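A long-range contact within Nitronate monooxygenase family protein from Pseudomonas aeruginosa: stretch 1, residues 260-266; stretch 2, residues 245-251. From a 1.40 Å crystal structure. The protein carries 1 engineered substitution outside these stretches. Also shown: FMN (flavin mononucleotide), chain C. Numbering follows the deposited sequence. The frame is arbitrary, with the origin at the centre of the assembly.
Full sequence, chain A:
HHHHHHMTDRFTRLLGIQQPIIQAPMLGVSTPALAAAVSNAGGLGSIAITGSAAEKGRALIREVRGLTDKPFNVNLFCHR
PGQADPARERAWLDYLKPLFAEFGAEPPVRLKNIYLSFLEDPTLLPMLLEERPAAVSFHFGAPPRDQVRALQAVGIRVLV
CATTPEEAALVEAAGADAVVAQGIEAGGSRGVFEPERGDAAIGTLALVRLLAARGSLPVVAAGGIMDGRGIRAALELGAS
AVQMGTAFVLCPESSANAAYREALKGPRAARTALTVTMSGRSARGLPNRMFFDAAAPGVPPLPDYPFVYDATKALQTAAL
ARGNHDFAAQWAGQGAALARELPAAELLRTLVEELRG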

# COMPACT_ATOMS: atom_id res chain seq x y z
N TYR A 260 -8.87 -3.12 -23.44
CA TYR A 260 -8.07 -2.61 -22.33
C TYR A 260 -8.39 -1.14 -22.08
O TYR A 260 -8.62 -0.73 -20.94
CB TYR A 260 -6.60 -2.81 -22.69
CG TYR A 260 -5.54 -2.65 -21.60
CD1 TYR A 260 -5.85 -2.20 -20.32
CD2 TYR A 260 -4.22 -2.95 -21.89
CE1 TYR A 260 -4.85 -2.05 -19.36
CE2 TYR A 260 -3.22 -2.81 -20.94
CZ TYR A 260 -3.54 -2.37 -19.68
OH TYR A 260 -2.50 -2.23 -18.77
N ARG A 261 -8.44 -0.34 -23.14
CA ARG A 261 -8.77 1.07 -23.01
C ARG A 261 -10.17 1.27 -22.44
O ARG A 261 -10.36 2.07 -21.51
CB ARG A 261 -8.63 1.78 -24.36
CG ARG A 261 -7.22 1.74 -24.91
CD ARG A 261 -7.17 2.17 -26.36
NE ARG A 261 -5.87 1.87 -26.95
CZ ARG A 261 -4.81 2.67 -26.85
NH1 ARG A 261 -4.91 3.84 -26.22
NH2 ARG A 261 -3.66 2.30 -27.39
N GLU A 262 -11.14 0.54 -22.97
CA GLU A 262 -12.52 0.59 -22.46
C GLU A 262 -12.58 0.20 -20.98
O GLU A 262 -13.26 0.86 -20.19
CB GLU A 262 -13.42 -0.33 -23.28
CG GLU A 262 -14.78 -0.59 -22.67
CD GLU A 262 -15.62 -1.55 -23.50
OE1 GLU A 262 -15.15 -2.67 -23.79
OE2 GLU A 262 -16.75 -1.16 -23.87
N ALA A 263 -11.88 -0.87 -20.61
CA ALA A 263 -11.81 -1.34 -19.23
C ALA A 263 -11.27 -0.26 -18.30
O ALA A 263 -11.84 0.00 -17.23
CB ALA A 263 -10.94 -2.58 -19.15
N LEU A 264 -10.17 0.37 -18.70
CA LEU A 264 -9.50 1.34 -17.86
C LEU A 264 -10.28 2.66 -17.78
O LEU A 264 -10.21 3.37 -16.77
CB LEU A 264 -8.05 1.55 -18.34
CG LEU A 264 -7.17 2.53 -17.56
CD1 LEU A 264 -7.11 2.14 -16.08
CD2 LEU A 264 -5.78 2.52 -18.18
N LYS A 265 -11.03 2.99 -18.83
CA LYS A 265 -11.85 4.20 -18.81
C LYS A 265 -13.15 4.07 -18.01
O LYS A 265 -13.69 5.07 -17.53
CB LYS A 265 -12.16 4.68 -20.24
CG LYS A 265 -10.98 5.39 -20.89
CD LYS A 265 -11.37 6.07 -22.18
CE LYS A 265 -11.45 5.09 -23.33
NZ LYS A 265 -11.58 5.80 -24.65
N GLY A 266 -13.65 2.84 -17.84
CA GLY A 266 -14.96 2.63 -17.25
C GLY A 266 -14.94 2.29 -15.77
O GLY A 266 -13.94 2.53 -15.09
N1 FMN C . 7.78 -2.86 -15.06
C2 FMN C . 8.86 -3.51 -15.66
O2 FMN C . 9.95 -3.49 -15.09
N3 FMN C . 8.74 -4.14 -16.87
C4 FMN C . 7.51 -4.15 -17.49
O4 FMN C . 7.35 -4.71 -18.57
C4A FMN C . 6.43 -3.52 -16.90
N5 FMN C . 5.22 -3.55 -17.54
C5A FMN C . 4.13 -2.92 -17.00
C6 FMN C . 2.93 -2.98 -17.70
C7 FMN C . 1.80 -2.35 -17.21
C7M FMN C . 0.55 -2.43 -18.03
C8 FMN C . 1.86 -1.68 -15.99
C8M FMN C . 0.64 -1.01 -15.43
C9 FMN C . 3.08 -1.63 -15.28
C9A FMN C . 4.22 -2.25 -15.79
N10 FMN C . 5.45 -2.22 -15.12
C10 FMN C . 6.55 -2.86 -15.68
C1' FMN C . 5.57 -1.53 -13.79
C2' FMN C . 6.04 -0.09 -13.90
O2' FMN C . 7.42 -0.07 -14.17
C3' FMN C . 5.81 0.67 -12.60
O3' FMN C . 6.24 -0.07 -11.48
C4' FMN C . 4.32 0.90 -12.46
O4' FMN C . 3.76 1.14 -13.74
C5' FMN C . 4.10 2.12 -11.59
O5' FMN C . 2.77 2.03 -11.19
P FMN C . 1.64 2.95 -11.83
O1P FMN C . 2.27 4.18 -12.42
O2P FMN C . 0.66 3.25 -10.74
O3P FMN C . 1.04 2.12 -12.92
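Stretch 2 245-251: GTAFVLC

Stretch 1 is helical from Y260 through K265, the helix having begun earlier in the chain, as the backbone bonds L264 N to Y260 O and K265 N to R261 O, both 2.9 Å, attest. In stretch 2, F248 N bonds to G245 O at 2.8 Å and V249 N to T246 O at 3.1 Å, three-residue spans that make a short, weakly bonded helical segment. The nearest CA atoms across the stretches are those of R261 and L250, 6.0 Å apart. Along stretch 2, contact passes from T246 against L264 to C251 against R261, the reverse of their order along the helix.

L250 covers the most surface, 98 Å² of this residue lying under the helix. Its CA-to-CB bond points sideways, but the m, t rotamer brings the end of the side chain nearer, so that L250 CG lies 3.8 Å from L264 CD2, L250 CD1 3.7 Å from K265 CG, and L250 CD2 3.9 Å from R261 CB.

The CA-to-CB bond of L264, with 70 Å² of the residue covered, points toward stretch 2. L264 CD2 also meets V249 CG1 at 3.7 Å. That same V249 methyl sits over one face of the Y260 ring, CG1 being 4.0 Å from the ring centroid and 20° off the normal, a CH-pi contact. The ring's edge faces the flavin methyl C7M.

R261, also with 70 Å² covered, supplies the polar anchor. With chi1 m, chi2 and chi3 t and chi4 at -84°, the side chain carries R261 NH1 to C251 O, a hydrogen bond of 3.0 Å with an N-H...O angle of 168°; the acceptor lies near the guanidinium plane, which suits its in-plane N-H donors. A water accepts from R261 NH1 at 2.9 Å and lies 2.7 Å from L250 O.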

# COMPACT_ATOMS: atom_id res chain seq x y z
N GLY A 245 3.31 4.37 -15.09
CA GLY A 245 2.86 3.43 -16.10
C GLY A 245 1.40 3.63 -16.46
O GLY A 245 1.07 3.97 -17.60
N THR A 246 0.52 3.41 -15.48
CA THR A 246 -0.92 3.46 -15.72
C THR A 246 -1.35 4.76 -16.41
O THR A 246 -2.19 4.75 -17.30
CB THR A 246 -1.68 3.29 -14.39
OG1 THR A 246 -1.30 2.03 -13.82
CG2 THR A 246 -3.18 3.30 -14.61
N ALA A 247 -0.72 5.87 -16.03
CA ALA A 247 -1.06 7.18 -16.63
C ALA A 247 -0.87 7.22 -18.15
O ALA A 247 -1.54 8.01 -18.83
CB ALA A 247 -0.27 8.28 -15.97
N PHE A 248 0.02 6.38 -18.68
CA PHE A 248 0.33 6.41 -20.12
C PHE A 248 -0.38 5.32 -20.92
O PHE A 248 -0.27 5.29 -22.14
CB PHE A 248 1.85 6.36 -20.37
CG PHE A 248 2.56 7.64 -19.99
CD1 PHE A 248 2.64 8.69 -20.90
CD2 PHE A 248 3.10 7.79 -18.73
CE1 PHE A 248 3.28 9.87 -20.56
CE2 PHE A 248 3.74 8.97 -18.38
CZ PHE A 248 3.82 10.02 -19.30
N VAL A 249 -1.11 4.44 -20.24
CA VAL A 249 -1.76 3.32 -20.92
C VAL A 249 -2.77 3.77 -21.99
O VAL A 249 -2.82 3.21 -23.09
CB VAL A 249 -2.42 2.35 -19.92
CG1 VAL A 249 -3.25 1.31 -20.65
CG2 VAL A 249 -1.33 1.67 -19.08
N LEU A 250 -3.56 4.78 -21.65
CA LEU A 250 -4.58 5.30 -22.57
C LEU A 250 -4.05 6.19 -23.69
O LEU A 250 -4.82 6.61 -24.56
CB LEU A 250 -5.67 6.03 -21.79
CG LEU A 250 -6.47 5.19 -20.80
CD1 LEU A 250 -7.47 6.08 -20.09
CD2 LEU A 250 -7.20 4.05 -21.51
N CYS A 251 -2.76 6.49 -23.67
CA CYS A 251 -2.17 7.29 -24.75
C CYS A 251 -2.37 6.54 -26.06
O CYS A 251 -2.26 5.32 -26.10
CB CYS A 251 -0.68 7.52 -24.53
SG CYS A 251 -0.30 8.55 -23.10
O HOH W 1 -7.14 5.29 -25.08